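Local atomic coordinates of histone-lysine n-methyltransferase, H3 lysine-4 specific (PDB entry 2J8A), a protein that is the histone H3 methyltransferase Set1 of the COMPASS complex, represented here by an N-terminal RRM-fold domain that may bind RNA. Residues Glu32-Ala38 against Val50-Ala56; Ala69-Val73 against Glu89-Asn93. One frame throughout, in Å; residues are numbered along the deposited sequence.

In the fold
From the N terminus, the chain runs through strand 4-9 and helix 20-28 before reaching interaction 1, where a beta hairpin closes and strand 35-40 is laid against strand 47-54. A break in the model at residues 57-62 precedes helix 65-75, which opens interaction 2; the chain then passes through strand 81-83 and returns as strand 86-92 to pack against that helix, closing a second loop of 15 residues. The two contacts follow in series, neither nested nor crossed. Both reach the same antiparallel sheet: interaction 1 joins two of its strands, interaction 2 lays a helix on a third. Their centres are about 11 Å apart, and they touch where Tyr55 packs on Ala69 and Ala72 and Leu52 meets Asn93.

Interaction 1: Glu32-Ala38 against Val50-Ala56; sequences EISHFEA and VYLIKYA
Phe36 and Ile53 face each other as a non-hydrogen-bonded pair of two antiparallel strands, their side chains side by side and pointing the same way. Backbone bonds flank this pair: Glu37 N donates to Leu52 O (2.8 Å) and Lys54 N to His35 O (3.0 Å), both nearly straight. Farther along, Ala56 N donates to Glu32 O at 2.9 Å in a more bent bond.

Apolar contacts line the side of the sheet that carries Phe36. CD1 of its ring lies 3.4 Å from Ile53 CG1. The Phe36 and Tyr51 rings are near parallel, at 25°, but slid apart so that they barely overlap, with centroids 5.8 Å apart; Tyr51 CD1 also meets Ala38 CB at 3.5 Å. With CG1 of Ile53 anti to its carbonyl carbon (chi1 -47°), that branch goes to Phe36 and CG2 to Ile33, whose CG1 in turn packs on Tyr55 CE2 at 3.5 Å.

Strands 35-40 and 47-54 form the beta2-beta3 hairpin of the RRM fold. Helix 20-28 covers the Phe36 face through Ile23 on Tyr51 and Phe27 on Ile53, and Tyr55 OH bonds to Phe27 O. On the other face Leu52 packs against Leu98 of helix 97-119. Strand 35-40 is one of the two edge strands of the sheet within this chain, whereas strand 47-54 is bonded on its far side to strand 4-9.

Interaction 2: Ala69-Val73 against Glu89-Asn93; sequences AFSAV and EVILN
Val73 of helix 65-75 rests on the stretch of strand 86-92 between Val90 and Leu92, and the contact across these segments is apolar, with no hydrogen bond. The two branches of Val73 divide the work. CG1, anti to the backbone N (chi1 165°), approaches Val90 O at 3.6 Å, while CG2 lies over the strand backbone, 3.8 Å from Ile91 C, and meets Leu92 CG at 3.9 Å.

Val90 points its side chain at the helix. Its CG1 comes within 3.8 Å of Ala72 O and packs more loosely on CG2 of Val73, at 4.3 Å. Leu92 reaches the preceding turn of the helix: with CG anti to its own carbonyl carbon (chi1 -57°), the side chain is turned so that its end nears the helix. There Leu92 CD2 meets Ala69 CB at 4.1 Å, and Leu92 CD1 lies 4.1 Å from Phe70 CD2, at the ring's edge and near its plane. Ala69, Ala72 and Val73 thus offer the strand a surface of small side chains, bordered by Phe70. Ile91 alternates to the other face of the sheet, where it packs on Tyr8.

The axes of residues 69-73 and 89-92 approach to 7.4 Å and run at 147°. Strand 86-92 is bonded to the central strand 4-9, and Val90 also touches Ile5 there. This is the second helix of the beta-alpha-beta-beta-alpha-beta RRM fold, packed on the last strand of that core; together with helix 20-28 it covers the sheet face opposite the one on which RRMs usually bind RNA, a face that helix 97-119 partly covers in this domain.

Interaction 1: Glu32-Ala38 against Val50-Ala56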
ATOM      1  N   GLU A  32       6.108  14.795   8.282  1.00 79.98           N
ATOM      2  CA  GLU A  32       4.833  15.239   8.729  1.00 81.95           C
ATOM      3  C   GLU A  32       4.077  14.769   7.441  1.00 82.44           C
ATOM      4  O   GLU A  32       4.641  14.967   6.287  1.00 83.96           O
ATOM      5  CB  GLU A  32       4.981  16.744   8.865  1.00 82.51           C
ATOM      6  CG  GLU A  32       3.970  17.441   9.700  1.00 89.41           C
ATOM      7  CD  GLU A  32       2.788  17.832   8.831  1.00 96.49           C
ATOM      8  OE1 GLU A  32       3.007  18.392   7.703  1.00 96.08           O
ATOM      9  OE2 GLU A  32       1.650  17.520   9.280  1.00 97.12           O
ATOM     10  N   ILE A  33       2.915  14.058   7.621  1.00 80.04           N
ATOM     11  CA  ILE A  33       2.154  13.468   6.515  1.00 76.17           C
ATOM     12  C   ILE A  33       1.022  14.431   6.123  1.00 76.99           C
ATOM     13  O   ILE A  33      -0.029  14.498   6.732  1.00 75.90           O
ATOM     14  CB  ILE A  33       1.677  12.054   6.841  1.00 74.23           C
ATOM     15  CG1 ILE A  33       2.818  11.115   6.630  1.00 72.40           C
ATOM     16  CG2 ILE A  33       0.584  11.621   5.905  1.00 73.75           C
ATOM     17  CD1 ILE A  33       2.923   9.925   7.491  1.00 70.01           C
ATOM     18  N   SER A  34       1.225  15.174   5.053  1.00 77.38           N
ATOM     19  CA  SER A  34       0.150  16.042   4.602  1.00 77.46           C
ATOM     20  C   SER A  34      -1.220  15.405   4.435  1.00 77.23           C
ATOM     21  O   SER A  34      -2.173  16.116   4.268  1.00 77.98           O
ATOM     22  CB  SER A  34       0.580  16.653   3.263  1.00 77.95           C
ATOM     23  OG  SER A  34      -0.554  17.001   2.476  1.00 78.80           O
ATOM     24  N   HIS A  35      -1.321  14.078   4.372  1.00 79.21           N
ATOM     25  CA  HIS A  35      -2.490  13.368   3.700  1.00 77.56           C
ATOM     26  C   HIS A  35      -2.207  11.896   3.611  1.00 74.36           C
ATOM     27  O   HIS A  35      -1.119  11.503   3.127  1.00 74.49           O
ATOM     28  CB  HIS A  35      -2.698  13.776   2.233  1.00 78.88           C
ATOM     29  CG  HIS A  35      -3.980  13.250   1.621  1.00 85.85           C
ATOM     30  ND1 HIS A  35      -4.071  12.021   0.961  1.00 93.09           N
ATOM     31  CD2 HIS A  35      -5.239  13.796   1.571  1.00 95.12           C
ATOM     32  CE1 HIS A  35      -5.320  11.834   0.542  1.00 93.96           C
ATOM     33  NE2 HIS A  35      -6.049  12.894   0.895  1.00 94.65           N
ATOM     34  N   PHE A  36      -3.207  11.098   4.004  1.00 69.65           N
ATOM     35  CA  PHE A  36      -3.057   9.640   4.015  1.00 65.66           C
ATOM     36  C   PHE A  36      -4.329   8.939   3.647  1.00 64.96           C
ATOM     37  O   PHE A  36      -5.330   9.129   4.299  1.00 63.72           O
ATOM     38  CB  PHE A  36      -2.676   9.223   5.370  1.00 63.02           C
ATOM     39  CG  PHE A  36      -2.675   7.777   5.597  1.00 58.55           C
ATOM     40  CD1 PHE A  36      -1.436   7.049   5.537  1.00 55.34           C
ATOM     41  CD2 PHE A  36      -3.834   7.133   5.967  1.00 53.13           C
ATOM     42  CE1 PHE A  36      -1.360   5.605   5.825  1.00 55.01           C
ATOM     43  CE2 PHE A  36      -3.806   5.736   6.276  1.00 54.17           C
ATOM     44  CZ  PHE A  36      -2.545   4.952   6.245  1.00 55.81           C
ATOM     45  N   GLU A  37      -4.269   8.110   2.586  1.00 64.22           N
ATOM     46  CA  GLU A  37      -5.445   7.330   2.150  1.00 61.11           C
ATOM     47  C   GLU A  37      -5.221   5.877   2.152  1.00 59.44           C
ATOM     48  O   GLU A  37      -4.081   5.415   1.768  1.00 58.75           O
ATOM     49  CB  GLU A  37      -5.827   7.688   0.819  1.00 59.92           C
ATOM     50  CG  GLU A  37      -7.130   7.311   0.687  1.00 60.39           C
ATOM     51  CD  GLU A  37      -7.740   8.069  -0.416  1.00 66.74           C
ATOM     52  OE1 GLU A  37      -7.200   9.110  -0.804  1.00 66.78           O
ATOM     53  OE2 GLU A  37      -8.769   7.620  -0.923  1.00 74.78           O
ATOM     54  N   ALA A  38      -6.270   5.159   2.626  1.00 57.43           N
ATOM     55  CA  ALA A  38      -6.258   3.644   2.530  1.00 55.83           C
ATOM     56  C   ALA A  38      -7.288   3.217   1.533  1.00 55.44           C
ATOM     57  O   ALA A  38      -8.229   4.011   1.260  1.00 56.63           O
ATOM     58  CB  ALA A  38      -6.446   2.982   3.768  1.00 53.56           C
ATOM     59  N   VAL A  50      -3.302  -1.017   0.568  1.00 52.70           N
ATOM     60  CA  VAL A  50      -2.697  -0.203  -0.387  1.00 52.37           C
ATOM     61  C   VAL A  50      -3.155   1.243  -0.030  1.00 54.16           C
ATOM     62  O   VAL A  50      -4.442   1.638  -0.083  1.00 52.56           O
ATOM     63  CB  VAL A  50      -3.287  -0.502  -1.791  1.00 53.62           C
ATOM     64  CG1 VAL A  50      -3.012   0.660  -2.769  1.00 49.42           C
ATOM     65  CG2 VAL A  50      -2.784  -1.763  -2.365  1.00 50.62           C
ATOM     66  N   TYR A  51      -2.114   2.055   0.267  1.00 54.36           N
ATOM     67  CA  TYR A  51      -2.249   3.467   0.815  1.00 53.18           C
ATOM     68  C   TYR A  51      -1.452   4.447   0.006  1.00 52.45           C
ATOM     69  O   TYR A  51      -0.321   4.087  -0.395  1.00 52.80           O
ATOM     70  CB  TYR A  51      -1.536   3.439   2.078  1.00 53.79           C
ATOM     71  CG  TYR A  51      -1.871   2.237   2.835  1.00 57.02           C
ATOM     72  CD1 TYR A  51      -3.051   2.245   3.647  1.00 58.76           C
ATOM     73  CD2 TYR A  51      -1.088   1.060   2.780  1.00 53.98           C
ATOM     74  CE1 TYR A  51      -3.392   1.170   4.420  1.00 51.74           C
ATOM     75  CE2 TYR A  51      -1.495  -0.068   3.554  1.00 48.13           C
ATOM     76  CZ  TYR A  51      -2.605   0.055   4.363  1.00 51.96           C
ATOM     77  OH  TYR A  51      -3.100  -0.934   5.186  1.00 63.39           O
ATOM     78  N   LEU A  52      -2.034   5.597  -0.250  1.00 51.93           N
ATOM     79  CA  LEU A  52      -1.374   6.733  -0.767  1.00 55.71           C
ATOM     80  C   LEU A  52      -1.029   7.617   0.419  1.00 60.14           C
ATOM     81  O   LEU A  52      -1.949   8.250   1.076  1.00 61.37           O
ATOM     82  CB  LEU A  52      -2.376   7.629  -1.493  1.00 56.17           C
ATOM     83  CG  LEU A  52      -1.940   8.427  -2.761  1.00 55.58           C
ATOM     84  CD1 LEU A  52      -2.717   9.723  -3.025  1.00 49.83           C
ATOM     85  CD2 LEU A  52      -0.432   8.534  -2.917  1.00 47.35           C
ATOM     86  N   ILE A  53       0.266   7.743   0.706  1.00 63.00           N
ATOM     87  CA  ILE A  53       0.725   8.798   1.660  1.00 64.34           C
ATOM     88  C   ILE A  53       1.509   9.913   0.975  1.00 65.15           C
ATOM     89  O   ILE A  53       2.476   9.625   0.317  1.00 64.30           O
ATOM     90  CB  ILE A  53       1.646   8.195   2.621  1.00 63.69           C
ATOM     91  CG1 ILE A  53       1.001   6.915   3.116  1.00 61.55           C
ATOM     92  CG2 ILE A  53       1.866   9.159   3.691  1.00 63.12           C
ATOM     93  CD1 ILE A  53       1.864   6.248   4.075  1.00 62.57           C
ATOM     94  N   LYS A  54       1.080  11.154   1.147  1.00 67.85           N
ATOM     95  CA  LYS A  54       1.699  12.368   0.543  1.00 70.21           C
ATOM     96  C   LYS A  54       2.313  13.165   1.619  1.00 71.81           C
ATOM     97  O   LYS A  54       1.656  13.446   2.676  1.00 72.26           O
ATOM     98  CB  LYS A  54       0.624  13.201  -0.115  1.00 70.55           C
ATOM     99  CG  LYS A  54       0.571  14.651   0.124  1.00 72.81           C
ATOM    100  CD  LYS A  54       1.339  15.445  -0.924  1.00 83.27           C
ATOM    101  CE  LYS A  54       0.489  16.252  -1.945  1.00 83.86           C
ATOM    102  NZ  LYS A  54       1.525  16.634  -3.019  1.00 86.23           N
ATOM    103  N   TYR A  55       3.575  13.529   1.424  1.00 73.43           N
ATOM    104  CA  TYR A  55       4.211  14.215   2.552  1.00 75.06           C
ATOM    105  C   TYR A  55       4.052  15.782   2.594  1.00 76.70           C
ATOM    106  O   TYR A  55       3.756  16.439   1.546  1.00 75.81           O
ATOM    107  CB  TYR A  55       5.626  13.804   2.635  1.00 73.00           C
ATOM    108  CG  TYR A  55       5.828  12.445   3.235  1.00 75.43           C
ATOM    109  CD1 TYR A  55       6.182  11.367   2.459  1.00 74.99           C
ATOM    110  CD2 TYR A  55       5.778  12.232   4.641  1.00 76.00           C
ATOM    111  CE1 TYR A  55       6.471  10.086   3.082  1.00 73.46           C
ATOM    112  CE2 TYR A  55       6.051  10.930   5.259  1.00 68.08           C
ATOM    113  CZ  TYR A  55       6.365   9.901   4.467  1.00 71.97           C
ATOM    114  OH  TYR A  55       6.622   8.645   5.014  1.00 78.38           O
ATOM    115  N   ALA A  56       4.165  16.360   3.838  1.00 78.90           N
ATOM    116  CA  ALA A  56       4.810  17.760   4.159  1.00 77.21           C
ATOM    117  C   ALA A  56       4.252  19.011   3.444  1.00 77.47           C
ATOM    118  O   ALA A  56       5.019  19.727   2.755  1.00 78.68           O
ATOM    119  CB  ALA A  56       6.483  17.731   4.121  1.00 73.82           C
TER

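Interaction 2: Ala69-Val73 against Glu89-Asn93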
ATOM      1  N   ALA A  69       9.422  11.153   1.397  1.00 62.78           N
ATOM      2  CA  ALA A  69       9.137  10.323   0.284  1.00 60.85           C
ATOM      3  C   ALA A  69      10.312   9.457  -0.118  1.00 59.86           C
ATOM      4  O   ALA A  69      10.256   8.205  -0.029  1.00 62.16           O
ATOM      5  CB  ALA A  69       8.713  11.144  -0.844  1.00 60.83           C
ATOM      6  N   PHE A  70      11.419  10.031  -0.514  1.00 56.37           N
ATOM      7  CA  PHE A  70      12.314   9.064  -1.092  1.00 54.55           C
ATOM      8  C   PHE A  70      12.924   8.200  -0.056  1.00 56.33           C
ATOM      9  O   PHE A  70      13.337   7.103  -0.302  1.00 57.73           O
ATOM     10  CB  PHE A  70      13.322   9.691  -1.948  1.00 50.92           C
ATOM     11  CG  PHE A  70      14.200   8.749  -2.635  1.00 47.53           C
ATOM     12  CD1 PHE A  70      15.521   8.588  -2.239  1.00 45.07           C
ATOM     13  CD2 PHE A  70      13.801   8.103  -3.811  1.00 51.27           C
ATOM     14  CE1 PHE A  70      16.512   7.771  -2.974  1.00 36.91           C
ATOM     15  CE2 PHE A  70      14.757   7.266  -4.578  1.00 50.90           C
ATOM     16  CZ  PHE A  70      16.113   7.100  -4.102  1.00 46.50           C
ATOM     17  N   SER A  71      12.923   8.644   1.163  1.00 59.86           N
ATOM     18  CA  SER A  71      13.691   7.848   2.132  1.00 62.76           C
ATOM     19  C   SER A  71      12.707   6.737   2.412  1.00 63.30           C
ATOM     20  O   SER A  71      13.090   5.534   2.389  1.00 63.90           O
ATOM     21  CB  SER A  71      14.098   8.643   3.393  1.00 61.52           C
ATOM     22  OG  SER A  71      13.061   9.573   3.579  1.00 61.12           O
ATOM     23  N   ALA A  72      11.451   7.145   2.593  1.00 62.93           N
ATOM     24  CA  ALA A  72      10.398   6.168   2.757  1.00 63.60           C
ATOM     25  C   ALA A  72      10.607   5.061   1.765  1.00 63.79           C
ATOM     26  O   ALA A  72      10.625   3.908   2.121  1.00 63.16           O
ATOM     27  CB  ALA A  72       9.084   6.778   2.564  1.00 64.36           C
ATOM     28  N   VAL A  73      10.877   5.395   0.507  1.00 64.74           N
ATOM     29  CA  VAL A  73      10.940   4.301  -0.480  1.00 63.65           C
ATOM     30  C   VAL A  73      12.170   3.566  -0.189  1.00 66.69           C
ATOM     31  O   VAL A  73      12.434   2.506  -0.729  1.00 66.72           O
ATOM     32  CB  VAL A  73      11.056   4.880  -1.857  1.00 61.30           C
ATOM     33  CG1 VAL A  73      11.494   3.823  -2.913  1.00 57.39           C
ATOM     34  CG2 VAL A  73       9.764   5.533  -2.178  1.00 57.78           C
ATOM     35  N   GLU A  89       5.435  -2.827   0.142  1.00 59.11           N
ATOM     36  CA  GLU A  89       6.368  -2.264  -0.759  1.00 57.32           C
ATOM     37  C   GLU A  89       6.012  -0.840  -0.732  1.00 56.43           C
ATOM     38  O   GLU A  89       4.891  -0.434  -0.296  1.00 59.52           O
ATOM     39  CB  GLU A  89       6.175  -2.793  -2.132  1.00 58.78           C
ATOM     40  CG  GLU A  89       6.230  -4.303  -2.299  1.00 61.97           C
ATOM     41  CD  GLU A  89       7.588  -4.893  -2.189  1.00 67.56           C
ATOM     42  OE1 GLU A  89       8.454  -4.253  -1.606  1.00 69.63           O
ATOM     43  OE2 GLU A  89       7.835  -6.051  -2.667  1.00 77.38           O
ATOM     44  N   VAL A  90       6.932  -0.022  -1.161  1.00 53.14           N
ATOM     45  CA  VAL A  90       6.720   1.396  -0.986  1.00 51.55           C
ATOM     46  C   VAL A  90       7.387   1.974  -2.168  1.00 50.89           C
ATOM     47  O   VAL A  90       8.585   1.684  -2.440  1.00 51.77           O
ATOM     48  CB  VAL A  90       7.649   1.968   0.132  1.00 51.26           C
ATOM     49  CG1 VAL A  90       7.236   3.280   0.466  1.00 52.39           C
ATOM     50  CG2 VAL A  90       7.612   1.195   1.374  1.00 48.94           C
ATOM     51  N   ILE A  91       6.686   2.805  -2.870  1.00 50.23           N
ATOM     52  CA  ILE A  91       7.314   3.336  -4.081  1.00 50.10           C
ATOM     53  C   ILE A  91       6.787   4.758  -4.358  1.00 51.04           C
ATOM     54  O   ILE A  91       5.716   5.157  -3.728  1.00 51.93           O
ATOM     55  CB  ILE A  91       6.981   2.481  -5.297  1.00 49.31           C
ATOM     56  CG1 ILE A  91       5.454   2.416  -5.502  1.00 49.30           C
ATOM     57  CG2 ILE A  91       7.707   1.212  -5.323  1.00 43.75           C
ATOM     58  CD1 ILE A  91       5.101   1.496  -6.573  1.00 50.63           C
ATOM     59  N   LEU A  92       7.443   5.509  -5.250  1.00 49.42           N
ATOM     60  CA  LEU A  92       6.878   6.883  -5.455  1.00 51.52           C
ATOM     61  C   LEU A  92       5.643   6.826  -6.324  1.00 51.53           C
ATOM     62  O   LEU A  92       5.591   6.034  -7.347  1.00 51.74           O
ATOM     63  CB  LEU A  92       7.889   7.839  -6.157  1.00 51.90           C
ATOM     64  CG  LEU A  92       9.118   7.847  -5.286  1.00 50.42           C
ATOM     65  CD1 LEU A  92      10.459   8.072  -6.106  1.00 53.63           C
ATOM     66  CD2 LEU A  92       8.831   8.874  -4.280  1.00 42.87           C
ATOM     67  N   ASN A  93       4.684   7.644  -5.982  1.00 50.14           N
ATOM     68  CA  ASN A  93       3.461   7.543  -6.673  1.00 51.34           C
ATOM     69  C   ASN A  93       3.755   8.307  -7.877  1.00 55.14           C
ATOM     70  O   ASN A  93       3.206   9.348  -8.080  1.00 58.35           O
ATOM     71  CB  ASN A  93       2.353   8.271  -5.948  1.00 47.86           C
ATOM     72  CG  ASN A  93       1.112   8.243  -6.747  1.00 50.06           C
ATOM     73  OD1 ASN A  93       0.902   7.379  -7.618  1.00 58.63           O
ATOM     74  ND2 ASN A  93       0.263   9.125  -6.477  1.00 47.09           N
TER